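Long-range contact in amidohydrolase family protein (Acinetobacter baumannii, PDB 4I6K), which probably hydrolyses the lactone 2-pyrone-4,6-dicarboxylic acid, as a member of the amidohydrolase family: residues A[205-216]-A[241-252]. Sequence-based numbering, arbitrary orientation.
Sequences KQHWIKVSGFYR and HKLIWGSDWPHT
One face of the W208 indole is covered by K242, whose CE sits 3.5 Å from the centroid of the five-membered ring as a CH-pi contact, with NZ over the same ring in a cation-pi contact. Three successive bends in the lysine chain, chi2 to chi4 all between -50° and -70°, fold it back over the indole and bring NZ within 2.8 Å of H207 O, which it meets from above the carbonyl plane. NZ also bonds V204 O and a water, which has weak bonds to K205 O and to W208 NE1, whose main partner is D175. At the other end, the R216 guanidinium takes D248 at its edge, the two planes 85° apart, while Y215 CE2 lies over one of its faces. D248 OD1 accepts from R216 NH1 at 2.8 Å on its syn lone pair, a salt bridge, and from Y215 OH at 2.6 Å on its anti lone pair. Both bonds thus grip the same oxygen. The H251 ring receives Y215 OH at its edge, 3.0 Å from CD2, and W249 CA on one face. T252 OG1, also hydrogen-bonded to Y47 OH, accepts from R216 NH1 at 3.3 Å. Between the two ends the backbones run parallel: I209 N bonds K242 O, I244 N bonds I209 O, and V211 N reaches I244 O at 2.7 Å. I209 CB packs on L243 CD2 on one side of the sheet; K210 and I244 lie on the other, K210 NZ forming a salt bridge with E154 and hydrogen bonds with T30 O and H31. The pair closes a beta-alpha-beta unit through helix 222-237, the last two strands of the amidohydrolase beta/alpha barrel, with D248 and R216 beside a citrate, probably from the crystallisation liquor, at the C-terminal end of the strands, where amidohydrolases have their active site.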
ATOM      1  N   LYS A 205      -3.108 -15.687  -8.495  1.00 48.81           N
ATOM      2  CA  LYS A 205      -3.892 -16.262  -7.396  1.00 55.54           C
ATOM      3  C   LYS A 205      -3.526 -15.686  -6.037  1.00 52.11           C
ATOM      4  O   LYS A 205      -4.152 -16.031  -5.034  1.00 47.71           O
ATOM      5  CB  LYS A 205      -3.716 -17.785  -7.328  1.00 60.13           C
ATOM      6  CG  LYS A 205      -4.591 -18.606  -8.286  1.00 64.99           C
ATOM      7  CD  LYS A 205      -6.064 -18.491  -7.923  1.00 63.86           C
ATOM      8  CE  LYS A 205      -6.689 -19.861  -7.698  1.00 59.81           C
ATOM      9  NZ  LYS A 205      -6.115 -20.892  -8.604  1.00 71.76           N
ATOM     10  N   GLN A 206      -2.506 -14.833  -5.986  1.00 52.00           N
ATOM     11  CA  GLN A 206      -2.061 -14.323  -4.688  1.00 53.80           C
ATOM     12  C   GLN A 206      -1.709 -12.849  -4.606  1.00 51.67           C
ATOM     13  O   GLN A 206      -1.911 -12.219  -3.559  1.00 50.98           O
ATOM     14  CB  GLN A 206      -0.884 -15.121  -4.143  1.00 44.03           C
ATOM     15  CG  GLN A 206      -0.394 -14.549  -2.822  1.00 53.20           C
ATOM     16  CD  GLN A 206       0.829 -15.265  -2.296  1.00 46.81           C
ATOM     17  OE1 GLN A 206       1.725 -15.639  -3.058  1.00 37.94           O
ATOM     18  NE2 GLN A 206       0.873 -15.461  -0.989  1.00 46.61           N
ATOM     19  N   HIS A 207      -1.158 -12.302  -5.681  1.00 41.54           N
ATOM     20  CA  HIS A 207      -0.588 -10.959  -5.610  1.00 47.57           C
ATOM     21  C   HIS A 207      -1.498  -9.875  -6.137  1.00 44.99           C
ATOM     22  O   HIS A 207      -2.199 -10.084  -7.121  1.00 53.66           O
ATOM     23  CB  HIS A 207       0.743 -10.908  -6.347  1.00 48.76           C
ATOM     24  CG  HIS A 207       1.753 -11.856  -5.799  1.00 45.06           C
ATOM     25  ND1 HIS A 207       2.067 -13.046  -6.419  1.00 55.47           N
ATOM     26  CD2 HIS A 207       2.497 -11.808  -4.672  1.00 39.69           C
ATOM     27  CE1 HIS A 207       2.979 -13.680  -5.705  1.00 49.78           C
ATOM     28  NE2 HIS A 207       3.256 -12.952  -4.639  1.00 48.56           N
ATOM     29  N   TRP A 208      -1.473  -8.722  -5.464  1.00 45.18           N
ATOM     30  CA  TRP A 208      -2.209  -7.524  -5.870  1.00 44.96           C
ATOM     31  C   TRP A 208      -1.217  -6.380  -6.014  1.00 48.80           C
ATOM     32  O   TRP A 208      -0.243  -6.295  -5.252  1.00 50.49           O
ATOM     33  CB  TRP A 208      -3.253  -7.126  -4.821  1.00 42.67           C
ATOM     34  CG  TRP A 208      -4.266  -8.174  -4.523  1.00 43.79           C
ATOM     35  CD1 TRP A 208      -4.057  -9.357  -3.874  1.00 34.00           C
ATOM     36  CD2 TRP A 208      -5.660  -8.140  -4.863  1.00 36.76           C
ATOM     37  NE1 TRP A 208      -5.236 -10.069  -3.796  1.00 48.32           N
ATOM     38  CE2 TRP A 208      -6.237  -9.336  -4.384  1.00 50.04           C
ATOM     39  CE3 TRP A 208      -6.475  -7.215  -5.522  1.00 43.77           C
ATOM     40  CZ2 TRP A 208      -7.594  -9.630  -4.548  1.00 53.41           C
ATOM     41  CZ3 TRP A 208      -7.832  -7.511  -5.684  1.00 52.20           C
ATOM     42  CH2 TRP A 208      -8.372  -8.707  -5.201  1.00 51.39           C
ATOM     43  N   ILE A 209      -1.471  -5.491  -6.974  1.00 43.62           N
ATOM     44  CA  ILE A 209      -0.611  -4.327  -7.150  1.00 47.37           C
ATOM     45  C   ILE A 209      -1.372  -3.011  -7.048  1.00 48.99           C
ATOM     46  O   ILE A 209      -2.445  -2.844  -7.654  1.00 45.95           O
ATOM     47  CB  ILE A 209       0.111  -4.356  -8.494  1.00 43.44           C
ATOM     48  CG1 ILE A 209       0.907  -5.646  -8.622  1.00 43.29           C
ATOM     49  CG2 ILE A 209       1.020  -3.152  -8.602  1.00 46.95           C
ATOM     50  CD1 ILE A 209       1.272  -5.981 -10.038  1.00 56.28           C
ATOM     51  N   LYS A 210      -0.807  -2.087  -6.269  1.00 45.28           N
ATOM     52  CA  LYS A 210      -1.358  -0.746  -6.122  1.00 40.17           C
ATOM     53  C   LYS A 210      -0.794   0.136  -7.223  1.00 39.78           C
ATOM     54  O   LYS A 210       0.423   0.222  -7.373  1.00 44.03           O
ATOM     55  CB  LYS A 210      -0.996  -0.156  -4.754  1.00 37.67           C
ATOM     56  CG  LYS A 210      -1.379  -1.007  -3.548  1.00 43.84           C
ATOM     57  CD  LYS A 210      -1.910  -0.119  -2.434  1.00 40.75           C
ATOM     58  CE  LYS A 210      -1.814  -0.785  -1.085  1.00 51.54           C
ATOM     59  NZ  LYS A 210      -2.439   0.075  -0.031  1.00 40.18           N
ATOM     60  N   VAL A 211      -1.668   0.789  -7.992  1.00 45.00           N
ATOM     61  CA  VAL A 211      -1.212   1.705  -9.046  1.00 38.87           C
ATOM     62  C   VAL A 211      -1.192   3.141  -8.520  1.00 41.11           C
ATOM     63  O   VAL A 211      -1.683   4.069  -9.157  1.00 50.07           O
ATOM     64  CB  VAL A 211      -2.062   1.609 -10.345  1.00 44.60           C
ATOM     65  CG1 VAL A 211      -1.866   0.249 -11.042  1.00 42.72           C
ATOM     66  CG2 VAL A 211      -3.544   1.865 -10.058  1.00 42.22           C
ATOM     67  N   SER A 212      -0.604   3.303  -7.343  1.00 45.90           N
ATOM     68  CA  SER A 212      -0.566   4.571  -6.649  1.00 33.48           C
ATOM     69  C   SER A 212       0.843   5.095  -6.722  1.00 39.97           C
ATOM     70  O   SER A 212       1.761   4.355  -7.087  1.00 40.73           O
ATOM     71  CB  SER A 212      -0.901   4.337  -5.182  1.00 40.60           C
ATOM     72  OG  SER A 212       0.025   3.426  -4.602  1.00 40.40           O
ATOM     73  N   GLY A 213       1.017   6.360  -6.346  1.00 39.20           N
ATOM     74  CA  GLY A 213       2.351   6.927  -6.136  1.00 48.37           C
ATOM     75  C   GLY A 213       3.255   6.920  -7.359  1.00 41.59           C
ATOM     76  O   GLY A 213       4.478   6.808  -7.231  1.00 42.38           O
ATOM     77  N   PHE A 214       2.660   7.063  -8.540  1.00 43.95           N
ATOM     78  CA  PHE A 214       3.444   7.133  -9.769  1.00 44.74           C
ATOM     79  C   PHE A 214       4.610   8.090  -9.580  1.00 49.42           C
ATOM     80  O   PHE A 214       5.675   7.900 -10.168  1.00 53.86           O
ATOM     81  CB  PHE A 214       2.593   7.644 -10.919  1.00 53.18           C
ATOM     82  CG  PHE A 214       2.317   9.119 -10.842  1.00 58.75           C
ATOM     83  CD1 PHE A 214       3.156  10.029 -11.467  1.00 59.81           C
ATOM     84  CD2 PHE A 214       1.238   9.597 -10.113  1.00 55.34           C
ATOM     85  CE1 PHE A 214       2.913  11.386 -11.387  1.00 55.25           C
ATOM     86  CE2 PHE A 214       0.983  10.959 -10.023  1.00 53.06           C
ATOM     87  CZ  PHE A 214       1.818  11.855 -10.665  1.00 56.06           C
ATOM     88  N   TYR A 215       4.407   9.124  -8.767  1.00 52.17           N
ATOM     89  CA  TYR A 215       5.434  10.153  -8.577  1.00 53.58           C
ATOM     90  C   TYR A 215       6.627   9.703  -7.729  1.00 54.67           C
ATOM     91  O   TYR A 215       7.562  10.486  -7.532  1.00 61.40           O
ATOM     92  CB  TYR A 215       4.833  11.434  -7.987  1.00 38.30           C
ATOM     93  CG  TYR A 215       4.053  11.182  -6.723  1.00 49.34           C
ATOM     94  CD1 TYR A 215       2.665  11.046  -6.763  1.00 53.19           C
ATOM     95  CD2 TYR A 215       4.702  11.047  -5.491  1.00 37.98           C
ATOM     96  CE1 TYR A 215       1.940  10.801  -5.616  1.00 47.05           C
ATOM     97  CE2 TYR A 215       3.982  10.811  -4.331  1.00 46.95           C
ATOM     98  CZ  TYR A 215       2.598  10.685  -4.405  1.00 42.40           C
ATOM     99  OH  TYR A 215       1.865  10.440  -3.272  1.00 50.91           O
ATOM    100  N   ARG A 216       6.607   8.469  -7.218  1.00 53.77           N
ATOM    101  CA  ARG A 216       7.795   7.931  -6.525  1.00 52.53           C
ATOM    102  C   ARG A 216       8.684   7.145  -7.489  1.00 46.52           C
ATOM    103  O   ARG A 216       9.711   6.561  -7.111  1.00 49.13           O
ATOM    104  CB  ARG A 216       7.399   7.066  -5.327  1.00 50.65           C
ATOM    105  CG  ARG A 216       6.452   7.766  -4.371  1.00 58.27           C
ATOM    106  CD  ARG A 216       6.377   7.067  -3.027  1.00 42.75           C
ATOM    107  NE  ARG A 216       5.467   7.759  -2.114  1.00 54.95           N
ATOM    108  CZ  ARG A 216       5.813   8.790  -1.351  1.00 53.54           C
ATOM    109  NH1 ARG A 216       4.919   9.360  -0.548  1.00 45.97           N
ATOM    110  NH2 ARG A 216       7.054   9.260  -1.394  1.00 56.99           N
ATOM    111  N   HIS A 241      -7.698  -7.661 -12.502  1.00 48.85           N
ATOM    112  CA  HIS A 241      -8.606  -7.766 -11.357  1.00 48.38           C
ATOM    113  C   HIS A 241      -7.826  -7.820 -10.058  1.00 45.20           C
ATOM    114  O   HIS A 241      -8.390  -7.939  -8.970  1.00 48.87           O
ATOM    115  CB  HIS A 241      -9.550  -8.963 -11.504  1.00 46.42           C
ATOM    116  CG  HIS A 241     -10.385  -8.892 -12.739  1.00 56.58           C
ATOM    117  ND1 HIS A 241     -11.734  -8.621 -12.709  1.00 58.48           N
ATOM    118  CD2 HIS A 241     -10.048  -8.994 -14.047  1.00 57.48           C
ATOM    119  CE1 HIS A 241     -12.199  -8.585 -13.946  1.00 53.81           C
ATOM    120  NE2 HIS A 241     -11.197  -8.808 -14.776  1.00 47.27           N
ATOM    121  N   LYS A 242      -6.515  -7.690 -10.183  1.00 43.24           N
ATOM    122  CA  LYS A 242      -5.650  -7.688  -9.026  1.00 43.94           C
ATOM    123  C   LYS A 242      -5.125  -6.277  -8.751  1.00 43.78           C
ATOM    124  O   LYS A 242      -4.292  -6.066  -7.871  1.00 45.92           O
ATOM    125  CB  LYS A 242      -4.493  -8.661  -9.256  1.00 47.35           C
ATOM    126  CG  LYS A 242      -4.932 -10.065  -9.698  1.00 47.23           C
ATOM    127  CD  LYS A 242      -6.020 -10.664  -8.799  1.00 42.12           C
ATOM    128  CE  LYS A 242      -5.574 -10.742  -7.320  1.00 45.93           C
ATOM    129  NZ  LYS A 242      -4.492 -11.752  -7.036  1.00 38.87           N
ATOM    130  N   LEU A 243      -5.622  -5.310  -9.508  1.00 43.41           N
ATOM    131  CA  LEU A 243      -5.091  -3.959  -9.421  1.00 45.91           C
ATOM    132  C   LEU A 243      -5.980  -3.067  -8.577  1.00 45.56           C
ATOM    133  O   LEU A 243      -7.202  -3.104  -8.700  1.00 54.55           O
ATOM    134  CB  LEU A 243      -4.933  -3.359 -10.813  1.00 39.19           C
ATOM    135  CG  LEU A 243      -3.966  -4.099 -11.746  1.00 49.91           C
ATOM    136  CD1 LEU A 243      -3.820  -3.348 -13.081  1.00 36.51           C
ATOM    137  CD2 LEU A 243      -2.611  -4.304 -11.060  1.00 39.45           C
ATOM    138  N   ILE A 244      -5.361  -2.273  -7.713  1.00 45.33           N
ATOM    139  CA  ILE A 244      -6.099  -1.278  -6.936  1.00 47.47           C
ATOM    140  C   ILE A 244      -5.375   0.075  -6.917  1.00 47.93           C
ATOM    141  O   ILE A 244      -4.168   0.156  -7.184  1.00 51.43           O
ATOM    142  CB  ILE A 244      -6.467  -1.763  -5.491  1.00 42.05           C
ATOM    143  CG1 ILE A 244      -5.226  -2.034  -4.639  1.00 49.47           C
ATOM    144  CG2 ILE A 244      -7.391  -2.993  -5.536  1.00 44.71           C
ATOM    145  CD1 ILE A 244      -4.722  -3.452  -4.726  1.00 61.32           C
ATOM    146  N   TRP A 245      -6.125   1.138  -6.629  1.00 53.09           N
ATOM    147  CA  TRP A 245      -5.559   2.489  -6.623  1.00 54.49           C
ATOM    148  C   TRP A 245      -5.518   3.151  -5.252  1.00 50.78           C
ATOM    149  O   TRP A 245      -6.371   2.904  -4.397  1.00 48.45           O
ATOM    150  CB  TRP A 245      -6.323   3.410  -7.569  1.00 50.16           C
ATOM    151  CG  TRP A 245      -5.756   4.795  -7.595  1.00 53.40           C
ATOM    152  CD1 TRP A 245      -4.676   5.228  -8.308  1.00 46.80           C
ATOM    153  CD2 TRP A 245      -6.230   5.924  -6.858  1.00 49.25           C
ATOM    154  NE1 TRP A 245      -4.456   6.561  -8.069  1.00 43.59           N
ATOM    155  CE2 TRP A 245      -5.402   7.012  -7.186  1.00 53.69           C
ATOM    156  CE3 TRP A 245      -7.288   6.125  -5.963  1.00 58.29           C
ATOM    157  CZ2 TRP A 245      -5.595   8.283  -6.646  1.00 52.77           C
ATOM    158  CZ3 TRP A 245      -7.475   7.392  -5.424  1.00 58.10           C
ATOM    159  CH2 TRP A 245      -6.634   8.448  -5.767  1.00 52.38           C
ATOM    160  N   GLY A 246      -4.530   4.021  -5.070  1.00 41.94           N
ATOM    161  CA  GLY A 246      -4.437   4.818  -3.864  1.00 47.11           C
ATOM    162  C   GLY A 246      -3.917   6.201  -4.170  1.00 47.09           C
ATOM    163  O   GLY A 246      -3.050   6.385  -5.031  1.00 48.52           O
ATOM    164  N   SER A 247      -4.449   7.182  -3.462  1.00 46.45           N
ATOM    165  CA  SER A 247      -3.976   8.550  -3.591  1.00 44.65           C
ATOM    166  C   SER A 247      -2.539   8.683  -3.077  1.00 41.44           C
ATOM    167  O   SER A 247      -1.778   9.526  -3.554  1.00 51.86           O
ATOM    168  CB  SER A 247      -4.887   9.506  -2.799  1.00 56.06           C
ATOM    169  OG  SER A 247      -4.662   9.400  -1.388  1.00 45.80           O
ATOM    170  N   ASP A 248      -2.181   7.855  -2.101  1.00 44.76           N
ATOM    171  CA  ASP A 248      -0.972   8.073  -1.316  1.00 41.38           C
ATOM    172  C   ASP A 248      -0.917   9.492  -0.757  1.00 46.68           C
ATOM    173  O   ASP A 248       0.161  10.062  -0.585  1.00 41.62           O
ATOM    174  CB  ASP A 248       0.274   7.794  -2.161  1.00 41.08           C
ATOM    175  CG  ASP A 248       1.544   7.765  -1.335  1.00 42.98           C
ATOM    176  OD1 ASP A 248       2.371   8.690  -1.482  1.00 49.10           O
ATOM    177  OD2 ASP A 248       1.717   6.818  -0.539  1.00 38.64           O
ATOM    178  N   TRP A 249      -2.087  10.057  -0.475  1.00 44.40           N
ATOM    179  CA  TRP A 249      -2.185  11.262   0.346  1.00 49.77           C
ATOM    180  C   TRP A 249      -1.582  11.026   1.754  1.00 50.02           C
ATOM    181  O   TRP A 249      -1.738   9.946   2.332  1.00 45.92           O
ATOM    182  CB  TRP A 249      -3.650  11.698   0.438  1.00 43.22           C
ATOM    183  CG  TRP A 249      -3.845  12.967   1.187  1.00 54.89           C
ATOM    184  CD1 TRP A 249      -3.794  14.236   0.684  1.00 43.13           C
ATOM    185  CD2 TRP A 249      -4.119  13.100   2.594  1.00 40.44           C
ATOM    186  NE1 TRP A 249      -4.035  15.148   1.683  1.00 58.33           N
ATOM    187  CE2 TRP A 249      -4.231  14.478   2.866  1.00 61.83           C
ATOM    188  CE3 TRP A 249      -4.278  12.188   3.642  1.00 41.28           C
ATOM    189  CZ2 TRP A 249      -4.491  14.965   4.151  1.00 64.33           C
ATOM    190  CZ3 TRP A 249      -4.540  12.674   4.916  1.00 50.35           C
ATOM    191  CH2 TRP A 249      -4.637  14.048   5.160  1.00 50.98           C
ATOM    192  N   PRO A 250      -0.899  12.036   2.325  1.00 49.54           N
ATOM    193  CA  PRO A 250      -0.718  13.391   1.831  1.00 45.42           C
ATOM    194  C   PRO A 250       0.580  13.565   1.058  1.00 46.61           C
ATOM    195  O   PRO A 250       1.189  14.631   1.137  1.00 47.24           O
ATOM    196  CB  PRO A 250      -0.622  14.191   3.121  1.00 46.77           C
ATOM    197  CG  PRO A 250       0.172  13.263   4.030  1.00 50.74           C
ATOM    198  CD  PRO A 250      -0.216  11.845   3.620  1.00 44.68           C
ATOM    199  N   HIS A 251       1.015  12.523   0.352  1.00 43.10           N
ATOM    200  CA  HIS A 251       2.108  12.638  -0.632  1.00 47.32           C
ATOM    201  C   HIS A 251       3.377  13.160  -0.016  1.00 42.83           C
ATOM    202  O   HIS A 251       3.918  14.172  -0.474  1.00 47.76           O
ATOM    203  CB  HIS A 251       1.690  13.546  -1.800  1.00 43.07           C
ATOM    204  CG  HIS A 251       0.262  13.362  -2.208  1.00 44.85           C
ATOM    205  ND1 HIS A 251      -0.700  14.334  -2.025  1.00 49.59           N
ATOM    206  CD2 HIS A 251      -0.382  12.291  -2.732  1.00 35.07           C
ATOM    207  CE1 HIS A 251      -1.869  13.879  -2.443  1.00 49.21           C
ATOM    208  NE2 HIS A 251      -1.703  12.641  -2.873  1.00 50.77           N
ATOM    209  N   THR A 252       3.850  12.464   1.019  1.00 47.95           N
ATOM    210  CA  THR A 252       5.010  12.910   1.810  1.00 46.41           C
ATOM    211  C   THR A 252       6.274  13.113   0.982  1.00 51.21           C
ATOM    212  O   THR A 252       6.587  12.300   0.105  1.00 50.92           O
ATOM    213  CB  THR A 252       5.354  11.915   2.952  1.00 45.09           C
ATOM    214  OG1 THR A 252       5.315  10.560   2.459  1.00 49.75           O
ATOM    215  CG2 THR A 252       4.386  12.087   4.134  1.00 42.39           C
TER
HETATM  216  O   HOH W   1      -5.164 -13.133  -4.447  1.00 55.82           O
HETATM  217  O   HOH W   2       2.197   9.776   1.281  1.00 53.14           O